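Local coordinates for protein beta-1,4-galactanase (Thielavia heterothallica, PDB 1HJS) that hydrolyses the beta-1,4-galactosidic linkages of type I arabinogalactans, as an endo-acting family 53 glycoside hydrolase of clan GH-A, at residues Val44-Trp49 against Ile63-Arg68; Gly75-Phe80 against Gly292-Glu297; Lys172-Ile177 against Asn238-Val243. All coordinates share one frame; numbering follows the deposited sequence.

Interaction 1: residues Val44-Trp49 against Ile63-Arg68; sequences VRQRVW and IAIAKR
Gln46 meets Ile65 and Ala66 where strand 43-48 is covered by helix 59-71. Along the strand, Val44 packs on Trp9, and Arg45 faces into the barrel with salt bridges to Asp8, Asp79 and Glu245. Gln46 then turns outward to the helix and carries the whole contact from the strand side. Its chain is extended beyond CG, which brings the flat amide directly against the helix. Ile65 comes from the opposite direction. Its CG1 and CD1 lie over the plane of the amide, with CG1 3.4 Å from Gln46 NE2 and CD1 3.5 Å from Gln46 CD. Ala66 adds a lighter touch, its CA 3.7 Å from Gln46 OE1. No hydrogen bond joins the two segments. The amide is nevertheless buried, and its polar ends are used elsewhere: NE2 binds Asn62 OD1 and OE1 accepts from Trp9 NE1. A leucine in place of Gln46 would probably leave both Asn62 and Trp9 without their polar mate in a buried layer. After it, Arg47 again faces inward. The chemistry implies a division of labour at Gln46: the amide rim is held by two hydrogen bonds, which should fix its rotation, while its face serves as a flat surface for isoleucine packing.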
loop_
_atom_site.group_PDB
_atom_site.type_symbol
_atom_site.label_atom_id
_atom_site.label_comp_id
_atom_site.label_asym_id
_atom_site.label_seq_id
_atom_site.Cartn_x
_atom_site.Cartn_y
_atom_site.Cartn_z
ATOM N N VAL A 44 -0.391 -4.675 -8.953
ATOM C CA VAL A 44 0.108 -5.289 -7.738
ATOM C C VAL A 44 0.993 -4.295 -7.001
ATOM O O VAL A 44 1.780 -3.562 -7.610
ATOM C CB VAL A 44 0.907 -6.594 -8.003
ATOM C CG1 VAL A 44 -0.040 -7.686 -8.484
ATOM C CG2 VAL A 44 2.017 -6.343 -9.020
ATOM N N ARG A 45 0.834 -4.267 -5.685
ATOM C CA ARG A 45 1.595 -3.388 -4.813
ATOM C C ARG A 45 2.735 -4.208 -4.211
ATOM O O ARG A 45 2.553 -5.385 -3.880
ATOM C CB ARG A 45 0.666 -2.864 -3.715
ATOM C CG ARG A 45 1.273 -1.874 -2.722
ATOM C CD ARG A 45 0.157 -1.455 -1.774
ATOM N NE ARG A 45 0.505 -0.439 -0.784
ATOM C CZ ARG A 45 0.763 -0.701 0.494
ATOM N NH1 ARG A 45 0.738 -1.953 0.941
ATOM N NH2 ARG A 45 0.966 0.299 1.346
ATOM N N GLN A 46 3.903 -3.588 -4.066
ATOM C CA GLN A 46 5.074 -4.269 -3.522
ATOM C C GLN A 46 5.855 -3.365 -2.568
ATOM O O GLN A 46 6.168 -2.217 -2.902
ATOM C CB GLN A 46 5.995 -4.706 -4.670
ATOM C CG GLN A 46 5.303 -5.567 -5.717
ATOM C CD GLN A 46 6.212 -5.947 -6.873
ATOM O OE1 GLN A 46 5.769 -6.568 -7.837
ATOM N NE2 GLN A 46 7.487 -5.573 -6.781
ATOM N N ARG A 47 6.169 -3.875 -1.382
ATOM C CA ARG A 47 6.927 -3.088 -0.418
ATOM C C ARG A 47 8.413 -3.206 -0.715
ATOM O O ARG A 47 8.919 -4.293 -0.996
ATOM C CB ARG A 47 6.645 -3.550 1.020
ATOM C CG ARG A 47 6.790 -5.048 1.257
ATOM C CD ARG A 47 6.587 -5.399 2.734
ATOM N NE ARG A 47 6.446 -6.840 2.939
ATOM C CZ ARG A 47 5.314 -7.516 2.761
ATOM N NH1 ARG A 47 4.208 -6.887 2.387
ATOM N NH2 ARG A 47 5.292 -8.834 2.930
ATOM N N VAL A 48 9.108 -2.075 -0.656
ATOM C CA VAL A 48 10.538 -2.054 -0.916
ATOM C C VAL A 48 11.293 -1.596 0.322
ATOM O O VAL A 48 11.028 -0.523 0.857
ATOM C CB VAL A 48 10.882 -1.093 -2.077
ATOM C CG1 VAL A 48 12.392 -1.073 -2.307
ATOM C CG2 VAL A 48 10.152 -1.520 -3.339
ATOM N N TRP A 49 12.225 -2.423 0.780
ATOM C CA TRP A 49 13.044 -2.085 1.932
ATOM C C TRP A 49 14.447 -1.786 1.408
ATOM O O TRP A 49 14.860 -2.319 0.377
ATOM C CB TRP A 49 13.053 -3.237 2.945
ATOM C CG TRP A 49 11.705 -3.448 3.602
ATOM C CD1 TRP A 49 10.591 -2.656 3.472
ATOM C CD2 TRP A 49 11.340 -4.503 4.501
ATOM N NE1 TRP A 49 9.559 -3.156 4.238
ATOM C CE2 TRP A 49 9.992 -4.287 4.879
ATOM C CE3 TRP A 49 12.020 -5.609 5.027
ATOM C CZ2 TRP A 49 9.311 -5.140 5.760
ATOM C CZ3 TRP A 49 11.340 -6.460 5.906
ATOM C CH2 TRP A 49 10.001 -6.217 6.261
ATOM N N ILE A 63 12.429 -6.264 -8.176
ATOM C CA ILE A 63 12.577 -6.231 -9.625
ATOM C C ILE A 63 12.210 -7.604 -10.179
ATOM O O ILE A 63 11.558 -7.715 -11.215
ATOM C CB ILE A 63 14.024 -5.846 -10.034
ATOM C CG1 ILE A 63 14.234 -4.350 -9.774
ATOM C CG2 ILE A 63 14.269 -6.179 -11.510
ATOM C CD1 ILE A 63 15.655 -3.871 -9.973
ATOM N N ALA A 64 12.604 -8.654 -9.469
ATOM C CA ALA A 64 12.299 -10.011 -9.914
ATOM C C ALA A 64 10.789 -10.254 -10.014
ATOM O O ALA A 64 10.306 -10.756 -11.033
ATOM C CB ALA A 64 12.936 -11.030 -8.979
ATOM N N ILE A 65 10.034 -9.904 -8.973
ATOM C CA ILE A 65 8.596 -10.134 -9.043
ATOM C C ILE A 65 7.887 -9.103 -9.915
ATOM O O ILE A 65 6.842 -9.395 -10.491
ATOM C CB ILE A 65 7.940 -10.203 -7.640
ATOM C CG1 ILE A 65 8.138 -8.894 -6.872
ATOM C CG2 ILE A 65 8.544 -11.361 -6.855
ATOM C CD1 ILE A 65 7.420 -8.884 -5.524
ATOM N N ALA A 66 8.461 -7.908 -10.033
ATOM C CA ALA A 66 7.862 -6.881 -10.887
ATOM C C ALA A 66 7.889 -7.364 -12.341
ATOM O O ALA A 66 6.947 -7.131 -13.096
ATOM C CB ALA A 66 8.616 -5.565 -10.756
ATOM N N LYS A 67 8.978 -8.026 -12.731
ATOM C CA LYS A 67 9.095 -8.558 -14.088
ATOM C C LYS A 67 8.003 -9.598 -14.309
ATOM O O LYS A 67 7.412 -9.666 -15.380
ATOM C CB LYS A 67 10.472 -9.196 -14.303
ATOM C CG LYS A 67 11.606 -8.207 -14.472
ATOM C CD LYS A 67 12.929 -8.942 -14.507
ATOM C CE LYS A 67 14.083 -8.000 -14.763
ATOM N NZ LYS A 67 15.399 -8.714 -14.707
ATOM N N ARG A 68 7.733 -10.402 -13.285
ATOM C CA ARG A 68 6.710 -11.437 -13.379
ATOM C C ARG A 68 5.334 -10.801 -13.501
ATOM O O ARG A 68 4.490 -11.267 -14.269
ATOM C CB ARG A 68 6.759 -12.354 -12.151
ATOM C CG ARG A 68 7.906 -13.357 -12.186
ATOM C CD ARG A 68 8.035 -14.107 -10.862
ATOM N NE ARG A 68 6.794 -14.771 -10.474
ATOM C CZ ARG A 68 6.645 -15.479 -9.360
ATOM N NH1 ARG A 68 7.662 -15.621 -8.512
ATOM N NH2 ARG A 68 5.476 -16.044 -9.088
#

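Interaction 2: residues Gly75-Phe80 against Gly292-Glu297; sequences GVYIDF and GLFYWE
Tyr77 turns the edge of its ring onto the face of Phe294, in a T-shaped pair. The ring centroids are 5.0 Å apart and the planes stand at 86°. The touching atom on the tyrosine is CD2, beside the point where the ring joins its CB. It is 3.5 Å from Phe294 CZ and 3.6 Å from Phe294 CE2. CD2 therefore sits over the rim of the phenylalanine ring, not over its centre. The distant part of the Phe294 ring makes the contact, and CD2 approaches it from one face. With CG of Tyr77 anti to the backbone N (chi1 164°), the ring leaves strand 75-80 pointing into the barrel. Both CB atoms point toward the opposing segment, so the two rings meet across the barrel between strands that are not neighbours in the sheet. The nearest CA atoms, those of Tyr77 and Phe294, are still 9.9 Å apart.

The polar end of Tyr77 has its own partner. Its OH is hydrogen-bonded to Arg45 NE, which should help to fix the ring. Arg45 also reaches Asp79, two residues further along the strand. Phe294 in turn packs on Tyr4 and Thr43, side chains of the two strands that lie between 290-296 and 75-80 in the sheet.

Both rings are buried close to the likely catalytic residues. Phe294 lies about 6 Å from Glu245, probably the nucleophile, and Tyr77 about 9 Å from Glu135, probably the proton donor, measured between side chains. Inward-facing side chains from non-adjacent strands, packed together beneath the probable catalytic centre, are typical of the interior of the eight-stranded TIM barrel, the fold of clan GH-A.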
loop_
_atom_site.group_PDB
_atom_site.type_symbol
_atom_site.label_atom_id
_atom_site.label_comp_id
_atom_site.label_asym_id
_atom_site.label_seq_id
_atom_site.Cartn_x
_atom_site.Cartn_y
_atom_site.Cartn_z
ATOM N N GLY A 75 0.106 -3.963 -13.703
ATOM C CA GLY A 75 0.872 -2.759 -13.432
ATOM C C GLY A 75 1.530 -2.935 -12.075
ATOM O O GLY A 75 1.117 -3.790 -11.291
ATOM N N VAL A 76 2.550 -2.136 -11.785
ATOM C CA VAL A 76 3.250 -2.250 -10.511
ATOM C C VAL A 76 3.223 -0.958 -9.695
ATOM O O VAL A 76 3.475 0.130 -10.211
ATOM C CB VAL A 76 4.716 -2.685 -10.732
ATOM C CG1 VAL A 76 5.454 -2.769 -9.395
ATOM C CG2 VAL A 76 4.745 -4.036 -11.438
ATOM N N TYR A 77 2.914 -1.109 -8.412
ATOM C CA TYR A 77 2.841 -0.009 -7.459
ATOM C C TYR A 77 3.969 -0.267 -6.459
ATOM O O TYR A 77 3.913 -1.209 -5.670
ATOM C CB TYR A 77 1.448 -0.037 -6.802
ATOM C CG TYR A 77 1.204 0.748 -5.515
ATOM C CD1 TYR A 77 2.222 1.432 -4.849
ATOM C CD2 TYR A 77 -0.063 0.730 -4.927
ATOM C CE1 TYR A 77 1.980 2.073 -3.611
ATOM C CE2 TYR A 77 -0.313 1.356 -3.708
ATOM C CZ TYR A 77 0.707 2.017 -3.053
ATOM O OH TYR A 77 0.452 2.563 -1.818
ATOM N N ILE A 78 5.008 0.556 -6.527
ATOM C CA ILE A 78 6.155 0.428 -5.634
ATOM C C ILE A 78 5.929 1.237 -4.360
ATOM O O ILE A 78 5.670 2.436 -4.408
ATOM C CB ILE A 78 7.454 0.925 -6.320
ATOM C CG1 ILE A 78 7.855 -0.045 -7.434
ATOM C CG2 ILE A 78 8.572 1.075 -5.290
ATOM C CD1 ILE A 78 8.267 -1.429 -6.946
ATOM N N ASP A 79 6.035 0.566 -3.220
ATOM C CA ASP A 79 5.843 1.204 -1.924
ATOM C C ASP A 79 7.166 1.271 -1.171
ATOM O O ASP A 79 7.580 0.302 -0.544
ATOM C CB ASP A 79 4.801 0.412 -1.121
ATOM C CG ASP A 79 4.652 0.901 0.315
ATOM O OD1 ASP A 79 5.111 2.015 0.637
ATOM O OD2 ASP A 79 4.050 0.160 1.121
ATOM N N PHE A 80 7.841 2.416 -1.260
ATOM C CA PHE A 80 9.109 2.602 -0.563
ATOM C C PHE A 80 8.848 2.816 0.917
ATOM O O PHE A 80 8.158 3.767 1.288
ATOM C CB PHE A 80 9.852 3.842 -1.082
ATOM C CG PHE A 80 10.498 3.661 -2.421
ATOM C CD1 PHE A 80 11.494 2.708 -2.606
ATOM C CD2 PHE A 80 10.137 4.475 -3.493
ATOM C CE1 PHE A 80 12.128 2.567 -3.843
ATOM C CE2 PHE A 80 10.767 4.342 -4.742
ATOM C CZ PHE A 80 11.762 3.388 -4.912
ATOM N N GLY A 292 -8.579 3.955 -6.783
ATOM C CA GLY A 292 -8.037 2.632 -6.521
ATOM C C GLY A 292 -8.300 1.976 -5.181
ATOM O O GLY A 292 -8.630 2.631 -4.191
ATOM N N LEU A 293 -8.149 0.656 -5.175
ATOM C CA LEU A 293 -8.322 -0.157 -3.979
ATOM C C LEU A 293 -7.335 -1.308 -4.062
ATOM O O LEU A 293 -7.244 -1.982 -5.090
ATOM C CB LEU A 293 -9.749 -0.708 -3.891
ATOM C CG LEU A 293 -10.074 -1.577 -2.665
ATOM C CD1 LEU A 293 -11.575 -1.643 -2.467
ATOM C CD2 LEU A 293 -9.507 -2.981 -2.847
ATOM N N PHE A 294 -6.588 -1.524 -2.984
ATOM C CA PHE A 294 -5.623 -2.616 -2.934
ATOM C C PHE A 294 -5.828 -3.461 -1.688
ATOM O O PHE A 294 -5.774 -2.945 -0.573
ATOM C CB PHE A 294 -4.192 -2.080 -2.929
ATOM C CG PHE A 294 -3.775 -1.436 -4.223
ATOM C CD1 PHE A 294 -4.225 -0.164 -4.561
ATOM C CD2 PHE A 294 -2.932 -2.110 -5.103
ATOM C CE1 PHE A 294 -3.840 0.434 -5.768
ATOM C CE2 PHE A 294 -2.540 -1.525 -6.313
ATOM C CZ PHE A 294 -2.997 -0.249 -6.645
ATOM N N TYR A 295 -6.060 -4.756 -1.877
ATOM C CA TYR A 295 -6.237 -5.671 -0.751
ATOM C C TYR A 295 -4.831 -6.032 -0.280
ATOM O O TYR A 295 -3.958 -6.298 -1.105
ATOM C CB TYR A 295 -6.965 -6.942 -1.193
ATOM C CG TYR A 295 -7.483 -7.753 -0.027
ATOM C CD1 TYR A 295 -8.748 -7.509 0.506
ATOM C CD2 TYR A 295 -6.689 -8.722 0.580
ATOM C CE1 TYR A 295 -9.211 -8.210 1.616
ATOM C CE2 TYR A 295 -7.144 -9.435 1.699
ATOM C CZ TYR A 295 -8.403 -9.169 2.208
ATOM O OH TYR A 295 -8.858 -9.844 3.312
ATOM N N TRP A 296 -4.596 -6.061 1.027
ATOM C CA TRP A 296 -3.250 -6.363 1.504
ATOM C C TRP A 296 -2.926 -7.832 1.758
ATOM O O TRP A 296 -3.548 -8.479 2.606
ATOM C CB TRP A 296 -2.938 -5.566 2.775
ATOM C CG TRP A 296 -1.469 -5.540 3.098
ATOM C CD1 TRP A 296 -0.484 -4.934 2.371
ATOM C CD2 TRP A 296 -0.816 -6.170 4.209
ATOM N NE1 TRP A 296 0.741 -5.147 2.958
ATOM C CE2 TRP A 296 0.566 -5.903 4.088
ATOM C CE3 TRP A 296 -1.265 -6.935 5.296
ATOM C CZ2 TRP A 296 1.508 -6.375 5.015
ATOM C CZ3 TRP A 296 -0.330 -7.406 6.215
ATOM C CH2 TRP A 296 1.041 -7.125 6.069
ATOM N N GLU A 297 -1.946 -8.342 1.012
ATOM C CA GLU A 297 -1.452 -9.713 1.162
ATOM C C GLU A 297 -2.497 -10.832 1.212
ATOM O O GLU A 297 -2.533 -11.628 2.155
ATOM C CB GLU A 297 -0.565 -9.773 2.408
ATOM C CG GLU A 297 0.740 -9.000 2.256
ATOM C CD GLU A 297 1.770 -9.760 1.429
ATOM O OE1 GLU A 297 1.419 -10.813 0.855
ATOM O OE2 GLU A 297 2.926 -9.303 1.349
#

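Interaction 3: residues Lys172-Ile177 against Asn238-Val243; sequences KPKIMI and NKEIAV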
loop_
_atom_site.group_PDB
_atom_site.type_symbol
_atom_site.label_atom_id
_atom_site.label_comp_id
_atom_site.label_asym_id
_atom_site.label_seq_id
_atom_site.Cartn_x
_atom_site.Cartn_y
_atom_site.Cartn_z
ATOM N N LYS A 172 6.702 8.249 -16.385
ATOM C CA LYS A 172 6.852 8.520 -14.956
ATOM C C LYS A 172 5.673 7.929 -14.194
ATOM O O LYS A 172 4.572 7.813 -14.728
ATOM C CB LYS A 172 6.871 10.028 -14.696
ATOM C CG LYS A 172 8.191 10.561 -14.199
ATOM C CD LYS A 172 9.247 10.376 -15.240
ATOM C CE LYS A 172 10.597 10.854 -14.760
ATOM N NZ LYS A 172 11.559 10.684 -15.878
ATOM N N PRO A 173 5.893 7.540 -12.933
ATOM C CA PRO A 173 4.798 6.974 -12.144
ATOM C C PRO A 173 4.068 8.106 -11.438
ATOM O O PRO A 173 4.575 9.229 -11.363
ATOM C CB PRO A 173 5.528 6.097 -11.142
ATOM C CG PRO A 173 6.741 6.940 -10.835
ATOM C CD PRO A 173 7.177 7.414 -12.215
ATOM N N LYS A 174 2.877 7.814 -10.934
ATOM C CA LYS A 174 2.140 8.800 -10.167
ATOM C C LYS A 174 2.804 8.734 -8.793
ATOM O O LYS A 174 3.106 7.643 -8.296
ATOM C CB LYS A 174 0.664 8.415 -10.070
ATOM C CG LYS A 174 -0.089 8.573 -11.385
ATOM C CD LYS A 174 -1.535 8.123 -11.255
ATOM C CE LYS A 174 -2.304 8.338 -12.557
ATOM N NZ LYS A 174 -3.688 7.780 -12.478
ATOM N N ILE A 175 3.054 9.888 -8.185
ATOM C CA ILE A 175 3.697 9.916 -6.878
ATOM C C ILE A 175 2.646 9.983 -5.778
ATOM O O ILE A 175 1.773 10.851 -5.783
ATOM C CB ILE A 175 4.664 11.105 -6.774
ATOM C CG1 ILE A 175 5.749 10.965 -7.845
ATOM C CG2 ILE A 175 5.294 11.148 -5.390
ATOM C CD1 ILE A 175 6.674 12.159 -7.959
ATOM N N MET A 176 2.741 9.060 -4.830
ATOM C CA MET A 176 1.769 8.986 -3.746
ATOM C C MET A 176 2.325 9.162 -2.342
ATOM O O MET A 176 3.437 8.740 -2.044
ATOM C CB MET A 176 1.049 7.637 -3.808
ATOM C CG MET A 176 0.179 7.331 -2.594
ATOM S SD MET A 176 -0.393 5.621 -2.607
ATOM C CE MET A 176 -1.657 5.703 -3.854
ATOM N N ILE A 177 1.531 9.807 -1.492
ATOM C CA ILE A 177 1.861 9.985 -0.085
ATOM C C ILE A 177 0.809 9.112 0.586
ATOM O O ILE A 177 -0.386 9.224 0.295
ATOM C CB ILE A 177 1.731 11.450 0.372
ATOM C CG1 ILE A 177 2.915 12.256 -0.174
ATOM C CG2 ILE A 177 1.705 11.525 1.896
ATOM C CD1 ILE A 177 2.859 13.749 0.140
ATOM N N ASN A 238 -7.872 18.016 -4.018
ATOM C CA ASN A 238 -8.167 17.533 -5.368
ATOM C C ASN A 238 -7.129 16.575 -5.969
ATOM O O ASN A 238 -6.824 16.654 -7.160
ATOM C CB ASN A 238 -8.348 18.735 -6.301
ATOM C CG ASN A 238 -8.880 18.346 -7.673
ATOM O OD1 ASN A 238 -8.402 18.840 -8.694
ATOM N ND2 ASN A 238 -9.879 17.473 -7.703
ATOM N N LYS A 239 -6.600 15.658 -5.162
ATOM C CA LYS A 239 -5.617 14.688 -5.654
ATOM C C LYS A 239 -6.328 13.364 -5.905
ATOM O O LYS A 239 -7.427 13.150 -5.398
ATOM C CB LYS A 239 -4.514 14.462 -4.611
ATOM C CG LYS A 239 -3.577 15.644 -4.422
ATOM C CD LYS A 239 -2.842 15.955 -5.716
ATOM C CE LYS A 239 -1.873 17.109 -5.544
ATOM N NZ LYS A 239 -1.166 17.402 -6.830
ATOM N N GLU A 240 -5.726 12.480 -6.694
ATOM C CA GLU A 240 -6.354 11.184 -6.921
ATOM C C GLU A 240 -6.274 10.469 -5.582
ATOM O O GLU A 240 -5.301 10.625 -4.848
ATOM C CB GLU A 240 -5.621 10.387 -7.999
ATOM C CG GLU A 240 -5.750 10.985 -9.391
ATOM C CD GLU A 240 -5.487 9.966 -10.488
ATOM O OE1 GLU A 240 -4.485 9.233 -10.387
ATOM O OE2 GLU A 240 -6.285 9.904 -11.449
ATOM N N ILE A 241 -7.297 9.685 -5.265
ATOM C CA ILE A 241 -7.354 9.000 -3.982
ATOM C C ILE A 241 -7.497 7.486 -4.090
ATOM O O ILE A 241 -8.155 6.974 -4.995
ATOM C CB ILE A 241 -8.527 9.566 -3.159
ATOM C CG1 ILE A 241 -8.215 11.017 -2.781
ATOM C CG2 ILE A 241 -8.802 8.701 -1.939
ATOM C CD1 ILE A 241 -9.417 11.788 -2.304
ATOM N N ALA A 242 -6.876 6.775 -3.155
ATOM C CA ALA A 242 -6.958 5.321 -3.152
ATOM C C ALA A 242 -6.795 4.707 -1.772
ATOM O O ALA A 242 -6.079 5.232 -0.913
ATOM C CB ALA A 242 -5.902 4.736 -4.091
ATOM N N VAL A 243 -7.483 3.591 -1.563
ATOM C CA VAL A 243 -7.359 2.839 -0.327
ATOM C C VAL A 243 -6.284 1.855 -0.768
ATOM O O VAL A 243 -6.537 0.988 -1.603
ATOM C CB VAL A 243 -8.658 2.087 0.019
ATOM C CG1 VAL A 243 -8.398 1.092 1.147
ATOM C CG2 VAL A 243 -9.736 3.089 0.449
#
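The polar part of this contact is a salt bridge between Lys174 and Glu240, at the start of their strands. Lys174 NZ donates to Glu240 OE1 at 2.7 Å. OE1 accepts through its syn lone pair, on the side of the other carboxylate oxygen. The bridge is nevertheless one-sided, because Glu240 OE2 is 3.5 Å from Lys174 NZ. The two side chains cross at about a right angle. Lys174 is fully extended beyond CG, so its ammonium spans the distance to the second strand. Its last carbons run close to the same oxygen, with CE 3.2 Å from Glu240 OE1. NZ has a second partner in Tyr4 OH, so the ammonium is held by two bonds. Both charged residues are partly exposed.

The apolar part is smaller and buried. Met176 CE lies 4.4 Å from Ala242 CB, a loose contact. The CB of Ala242 points toward the other segment, whereas Met176 reaches across with its end. Its CG and SD run on in extended form, and the last torsion (chi3 -75°) then turns the methyl out of that line.

No backbone hydrogen bond joins the two segments, since strand 208-212 lies between 174-179 and 240-245 in the parallel barrel sheet. Side chains thus meet inside the TIM barrel across that strand, where the strands begin. Met208 of that middle strand touches Lys174, Met176 and Glu240, so it bridges the two segments. On its far side, strand 174-179 pairs with 129-132, and Met176 packs on Ile129. Helix 150-165 covers the outer surface of strand 174-179 at Ile175.

In the fold
All three interactions belong to one eight-stranded parallel barrel. Along the chain, interaction 1 closes before the others open, and interaction 3 is nested within the long loop closed by interaction 2. Interaction 1 joins strand to helix on the outer side, within a beta-alpha-beta unit that continues into strand 75-80. Interaction 2 is buried inside the barrel; interaction 3 reaches the strand starts and is partly exposed. Centres of 1 and 2 are about 10 Å apart, those of 2 and 3 about 12 Å, and those of 1 and 3 about 18 Å. Neighbouring strands connect them: 43-48 pairs with 75-80, and 240-245 with 290-296. All thus share the sheet whose strand 240-245 ends in Glu245, the probable nucleophile.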